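DNA translocase coupling protein (Clostridium perfringens, PDB 6O1W) is probably an FtsK/SpoIIIE-family ATPase that binds DNA and couples ATP use to moving plasmid DNA out of the cell during conjugation. Local coordinates at residues 158-164 and 228-234; 165-171 and 234-239. All coordinates share one frame; numbering follows the deposited sequence.

How the interactions relate
Interactions 1 and 2 join two parts of the chain twice, first through a pair of strands and then through what follows them, with centres about 12 Å apart, in the FtsK/SpoIIIE-family part of the chain. In sequence their segments alternate: 158-164, 165-171, 228-234, 234-239. Interaction 1 joins strands 159-163 and 229-233 inside the large mixed sheet; interaction 2 joins the loop and the turn into helix 237-240 that emerge from their C-terminal ends, and Asp234 belongs to both. Phe171 from the loop packs back on Met162 and Val232, while the Asp164 carboxylate takes the backbone NH of Glu170. At these strand ends Asp234 comes close to Ser143 of the predicted ATP site.

Interaction 1 of 2, residues 158-164 and 228-234; sequences AIAYMVD and RIIVVID. With BGC (beta-D-glucopyranose), chain E.
Tyr161 and Ile229 meet on one face of two adjacent parallel strands, with Ile229 CG2 in the plane of the tyrosine ring, at its edge, 3.6 Å from Tyr161 CD2. That methyl stands anti to the isoleucine's backbone N (chi1 -65°, with CG1 beside the N), which carries it to the ring. Helix 185-209 packs over both residues and over Val231. On the other face Ala160 CB touches Ile230 CG2 at 3.9 Å beneath helix 142-155, and Met162, present as selenomethionine, brings CG to 4.2 Å from Val232 CB.

Six backbone hydrogen bonds join the strands, from Ile159 N to Arg228 O (2.9 Å) up to the longer Asp234 N to Val163 O (3.1 Å). Farther out, Tyr161 OH lies 2.7 Å from O1 of a bound glucose, which Gln180 also holds. Arg228 turns its guanidinium away to a salt bridge with Glu109. At the C-terminal end Asp164 OD1 and Asp234 OD2 come within 4.3 Å, each acid with partners of its own: backbone NH groups of Lys166 and Glu170 grip Asp164, and Asp234 makes a weak hydrogen bond to Ser143 of the predicted ATP site. Strand 229-233, apolar and ending in that aspartate, is consistent with a Walker B strand.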
# COMPACT_ATOMS: atom_id res chain seq x y z
N ALA A 158 -8.31 19.78 -3.28
CA ALA A 158 -8.13 19.59 -1.82
C ALA A 158 -7.06 20.52 -1.24
O ALA A 158 -6.19 21.00 -1.98
CB ALA A 158 -7.74 18.14 -1.52
N ILE A 159 -7.17 20.78 0.08
CA ILE A 159 -6.22 21.52 0.93
C ILE A 159 -5.25 20.43 1.43
O ILE A 159 -5.70 19.37 1.84
CB ILE A 159 -6.93 22.21 2.16
CG1 ILE A 159 -7.86 23.34 1.69
CG2 ILE A 159 -5.91 22.75 3.18
CD1 ILE A 159 -8.93 23.77 2.74
N ALA A 160 -3.95 20.75 1.50
CA ALA A 160 -2.96 19.78 1.95
C ALA A 160 -2.10 20.21 3.09
O ALA A 160 -1.68 21.36 3.17
CB ALA A 160 -2.08 19.38 0.77
N TYR A 161 -1.77 19.24 3.95
CA TYR A 161 -0.87 19.40 5.09
C TYR A 161 0.12 18.25 5.02
O TYR A 161 -0.28 17.10 4.83
CB TYR A 161 -1.61 19.42 6.42
CG TYR A 161 -2.48 20.64 6.59
CD1 TYR A 161 -1.93 21.87 6.92
CD2 TYR A 161 -3.86 20.55 6.45
CE1 TYR A 161 -2.74 22.99 7.11
CE2 TYR A 161 -4.66 21.68 6.56
CZ TYR A 161 -4.10 22.90 6.90
OH TYR A 161 -4.92 23.99 6.99
N MSE A 162 1.41 18.57 5.11
CA MSE A 162 2.42 17.52 4.97
C MSE A 162 3.31 17.53 6.17
O MSE A 162 3.73 18.60 6.61
CB MSE A 162 3.19 17.71 3.67
CG MSE A 162 2.34 17.47 2.43
SE MSE A 162 2.77 18.72 0.99
CE MSE A 162 1.97 20.35 1.64
N VAL A 163 3.55 16.35 6.73
CA VAL A 163 4.35 16.21 7.94
C VAL A 163 5.63 15.45 7.65
O VAL A 163 5.57 14.29 7.20
CB VAL A 163 3.54 15.54 9.09
CG1 VAL A 163 4.40 15.37 10.35
CG2 VAL A 163 2.27 16.33 9.40
N ASP A 164 6.78 16.08 7.94
CA ASP A 164 8.09 15.45 7.78
C ASP A 164 9.08 16.03 8.75
O ASP A 164 9.58 17.11 8.51
CB ASP A 164 8.60 15.57 6.32
CG ASP A 164 10.05 15.13 6.08
OD1 ASP A 164 10.57 14.27 6.85
OD2 ASP A 164 10.66 15.63 5.13
N ARG A 228 -12.12 19.28 0.99
CA ARG A 228 -11.41 18.08 1.46
C ARG A 228 -10.03 18.51 1.98
O ARG A 228 -9.36 19.33 1.34
CB ARG A 228 -11.23 17.07 0.31
CG ARG A 228 -10.49 15.79 0.76
CD ARG A 228 -10.53 14.64 -0.25
NE ARG A 228 -11.89 14.38 -0.70
CZ ARG A 228 -12.81 13.71 -0.03
NH1 ARG A 228 -12.51 13.14 1.13
NH2 ARG A 228 -14.04 13.61 -0.50
N ILE A 229 -9.63 18.00 3.14
CA ILE A 229 -8.30 18.21 3.71
C ILE A 229 -7.51 16.89 3.63
O ILE A 229 -7.97 15.87 4.14
CB ILE A 229 -8.36 18.74 5.17
CG1 ILE A 229 -9.00 20.16 5.23
CG2 ILE A 229 -6.95 18.76 5.78
CD1 ILE A 229 -9.49 20.61 6.65
N ILE A 230 -6.31 16.91 3.00
CA ILE A 230 -5.44 15.73 2.96
C ILE A 230 -4.22 15.97 3.85
O ILE A 230 -3.59 17.02 3.78
CB ILE A 230 -5.10 15.23 1.53
CG1 ILE A 230 -4.22 13.91 1.61
CG2 ILE A 230 -4.49 16.34 0.64
CD1 ILE A 230 -3.55 13.44 0.34
N VAL A 231 -3.96 15.02 4.74
CA VAL A 231 -2.85 15.10 5.69
C VAL A 231 -1.90 13.96 5.35
O VAL A 231 -2.27 12.79 5.46
CB VAL A 231 -3.34 15.01 7.15
CG1 VAL A 231 -2.20 15.26 8.13
CG2 VAL A 231 -4.51 15.96 7.41
N VAL A 232 -0.70 14.29 4.92
CA VAL A 232 0.28 13.29 4.52
C VAL A 232 1.32 13.20 5.60
O VAL A 232 1.96 14.20 5.90
CB VAL A 232 0.91 13.58 3.12
CG1 VAL A 232 1.83 12.43 2.68
CG2 VAL A 232 -0.17 13.83 2.08
N ILE A 233 1.46 12.03 6.20
CA ILE A 233 2.45 11.81 7.25
C ILE A 233 3.48 10.91 6.60
O ILE A 233 3.21 9.74 6.32
CB ILE A 233 1.76 11.19 8.51
CG1 ILE A 233 0.70 12.17 9.11
CG2 ILE A 233 2.78 10.71 9.54
CD1 ILE A 233 -0.29 11.54 10.08
N ASP A 234 4.65 11.48 6.30
CA ASP A 234 5.74 10.75 5.65
C ASP A 234 6.20 9.55 6.47
O ASP A 234 6.47 8.50 5.89
CB ASP A 234 6.93 11.67 5.37
CG ASP A 234 8.03 10.98 4.55
OD1 ASP A 234 7.82 10.79 3.32
OD2 ASP A 234 9.07 10.62 5.15
C2 BGC E . -4.79 27.15 9.37
C3 BGC E . -4.70 27.76 10.76
C4 BGC E . -4.09 26.75 11.73
C5 BGC E . -2.75 26.26 11.20
C6 BGC E . -2.15 25.15 12.04
C1 BGC E . -3.41 26.68 8.93
O1 BGC E . -3.47 26.12 7.66
O2 BGC E . -5.31 28.10 8.45
O3 BGC E . -5.99 28.16 11.20
O4 BGC E . -3.91 27.33 13.02
O5 BGC E . -2.91 25.73 9.87
O6 BGC E . -0.93 24.69 11.48

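Interaction 2 of 2, residues 165-171 and 234-239; sequences FKGGVEF and DELAEL
Phe165 and Glu238 run alongside each other with their ends pointing opposite ways, the phenyl ring and the carboxylate lying in nearly parallel planes. Ring atom Phe165 CE2 reaches Glu238 O at 3.5 Å, and farther along the ring CZ meets Leu239 CD2 at 3.7 Å, the leucine lying across the end of the ring. The second ring, Phe171, is turned 86° from the Asp234 carboxylate plane and touches that residue through CE2, 3.9 Å from Asp234 CB; Arg147 makes a cation-pi contact with this ring and Tyr175 an edge-to-face one.

The direct hydrogen bond between the segments runs from Phe165 N to Glu238 OE1 (3.0 Å), arriving from above the carboxylate, 50° out of its plane. Lys166 crosses the other oxygen, with CE 3.4 Å from Glu238 OE2. Its chain then bends at the third torsion (-80°), bringing the ammonium near both acids, though only Asp234 makes a salt bridge, a long one, NZ to OD2 4.0 Å; a water bridges these two groups by weak hydrogen bonds. A second water donates to both Glu170 OE2 (2.8 Å) and Asp234 OD1 (2.7 Å), linking the two carboxylates.

Glu235 caps the turn into the helix, its OE2 accepting from Ala237 N through the anti lone pair, while OE1 takes the backbone NH of Gln279; with Asp234 it forms a pair resembling the Walker B Asp-Glu. Leu236 packs on strand 272-278. At the C-terminal ends of strands 159-163 and 229-233, Phe165 wedges between helix 237-240 and Val185 and Ala188 of helix 185-209, where Leu239 touches Phe192, while Phe171 lies back on Val232.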
# COMPACT_ATOMS: atom_id res chain seq x y z
N PHE A 165 9.44 15.27 9.80
CA PHE A 165 10.35 15.72 10.85
C PHE A 165 11.80 15.73 10.44
O PHE A 165 12.63 16.23 11.19
CB PHE A 165 10.14 14.94 12.16
CG PHE A 165 8.87 15.27 12.93
CD1 PHE A 165 7.86 16.04 12.35
CD2 PHE A 165 8.66 14.76 14.20
CE1 PHE A 165 6.68 16.32 13.05
CE2 PHE A 165 7.46 15.02 14.89
CZ PHE A 165 6.48 15.79 14.31
N LYS A 166 12.13 15.24 9.23
CA LYS A 166 13.50 15.28 8.73
C LYS A 166 13.74 16.63 8.01
O LYS A 166 14.17 16.67 6.86
CB LYS A 166 13.84 14.06 7.87
CG LYS A 166 13.81 12.77 8.67
CD LYS A 166 13.93 11.50 7.81
CE LYS A 166 12.61 11.10 7.17
NZ LYS A 166 12.65 9.72 6.63
N GLY A 167 13.47 17.71 8.73
CA GLY A 167 13.63 19.08 8.23
C GLY A 167 12.80 19.39 6.99
O GLY A 167 13.08 20.37 6.30
N GLY A 168 11.81 18.54 6.69
CA GLY A 168 10.94 18.71 5.53
C GLY A 168 11.59 18.37 4.21
O GLY A 168 11.01 18.66 3.16
N VAL A 169 12.77 17.72 4.23
CA VAL A 169 13.54 17.34 3.03
C VAL A 169 12.71 16.45 2.07
O VAL A 169 12.91 16.51 0.85
CB VAL A 169 14.92 16.74 3.42
CG1 VAL A 169 15.71 16.29 2.18
CG2 VAL A 169 15.73 17.77 4.19
N GLU A 170 11.76 15.69 2.60
CA GLU A 170 10.88 14.84 1.79
C GLU A 170 9.78 15.66 1.10
O GLU A 170 9.15 15.15 0.19
CB GLU A 170 10.26 13.72 2.65
CG GLU A 170 11.27 12.80 3.32
CD GLU A 170 12.23 12.13 2.35
OE1 GLU A 170 13.41 12.55 2.30
OE2 GLU A 170 11.80 11.20 1.63
N PHE A 171 9.51 16.90 1.57
CA PHE A 171 8.51 17.82 0.98
C PHE A 171 9.16 19.17 0.80
O PHE A 171 9.03 20.07 1.64
CB PHE A 171 7.25 17.93 1.84
CG PHE A 171 6.50 16.63 2.00
CD1 PHE A 171 5.76 16.10 0.95
CD2 PHE A 171 6.49 15.97 3.23
CE1 PHE A 171 5.04 14.91 1.11
CE2 PHE A 171 5.76 14.79 3.39
CZ PHE A 171 5.06 14.26 2.32
N ASP A 234 4.65 11.48 6.30
CA ASP A 234 5.74 10.75 5.65
C ASP A 234 6.20 9.55 6.47
O ASP A 234 6.47 8.50 5.89
CB ASP A 234 6.93 11.67 5.37
CG ASP A 234 8.03 10.98 4.55
OD1 ASP A 234 7.82 10.79 3.32
OD2 ASP A 234 9.07 10.62 5.15
N GLU A 235 6.27 9.69 7.81
CA GLU A 235 6.72 8.58 8.63
C GLU A 235 5.99 8.58 9.93
O GLU A 235 6.20 9.49 10.75
CB GLU A 235 8.27 8.60 8.78
CG GLU A 235 8.85 7.51 9.68
CD GLU A 235 8.33 6.11 9.38
OE1 GLU A 235 8.63 5.57 8.29
OE2 GLU A 235 7.58 5.57 10.23
N LEU A 236 5.13 7.56 10.14
CA LEU A 236 4.33 7.42 11.36
C LEU A 236 5.20 7.27 12.62
O LEU A 236 4.80 7.77 13.67
CB LEU A 236 3.33 6.26 11.26
CG LEU A 236 2.22 6.12 12.33
CD1 LEU A 236 1.38 7.37 12.47
CD2 LEU A 236 1.34 4.94 12.05
N ALA A 237 6.39 6.63 12.51
CA ALA A 237 7.31 6.45 13.65
C ALA A 237 7.72 7.79 14.30
O ALA A 237 7.91 7.83 15.51
CB ALA A 237 8.54 5.65 13.25
N GLU A 238 7.82 8.88 13.52
CA GLU A 238 8.16 10.23 14.02
C GLU A 238 7.08 10.79 15.00
O GLU A 238 7.39 11.64 15.84
CB GLU A 238 8.36 11.20 12.85
CG GLU A 238 9.65 10.93 12.07
CD GLU A 238 9.83 11.60 10.71
OE1 GLU A 238 8.95 12.38 10.29
OE2 GLU A 238 10.85 11.31 10.05
N LEU A 239 5.83 10.30 14.89
CA LEU A 239 4.73 10.72 15.76
C LEU A 239 4.42 9.65 16.83
O LEU A 239 3.94 10.00 17.90
CB LEU A 239 3.45 10.97 14.94
CG LEU A 239 3.42 12.14 13.94
CD1 LEU A 239 2.11 12.18 13.22
CD2 LEU A 239 3.63 13.51 14.63
O HOH W 1 10.94 7.92 4.63
O HOH W 2 9.87 9.28 2.31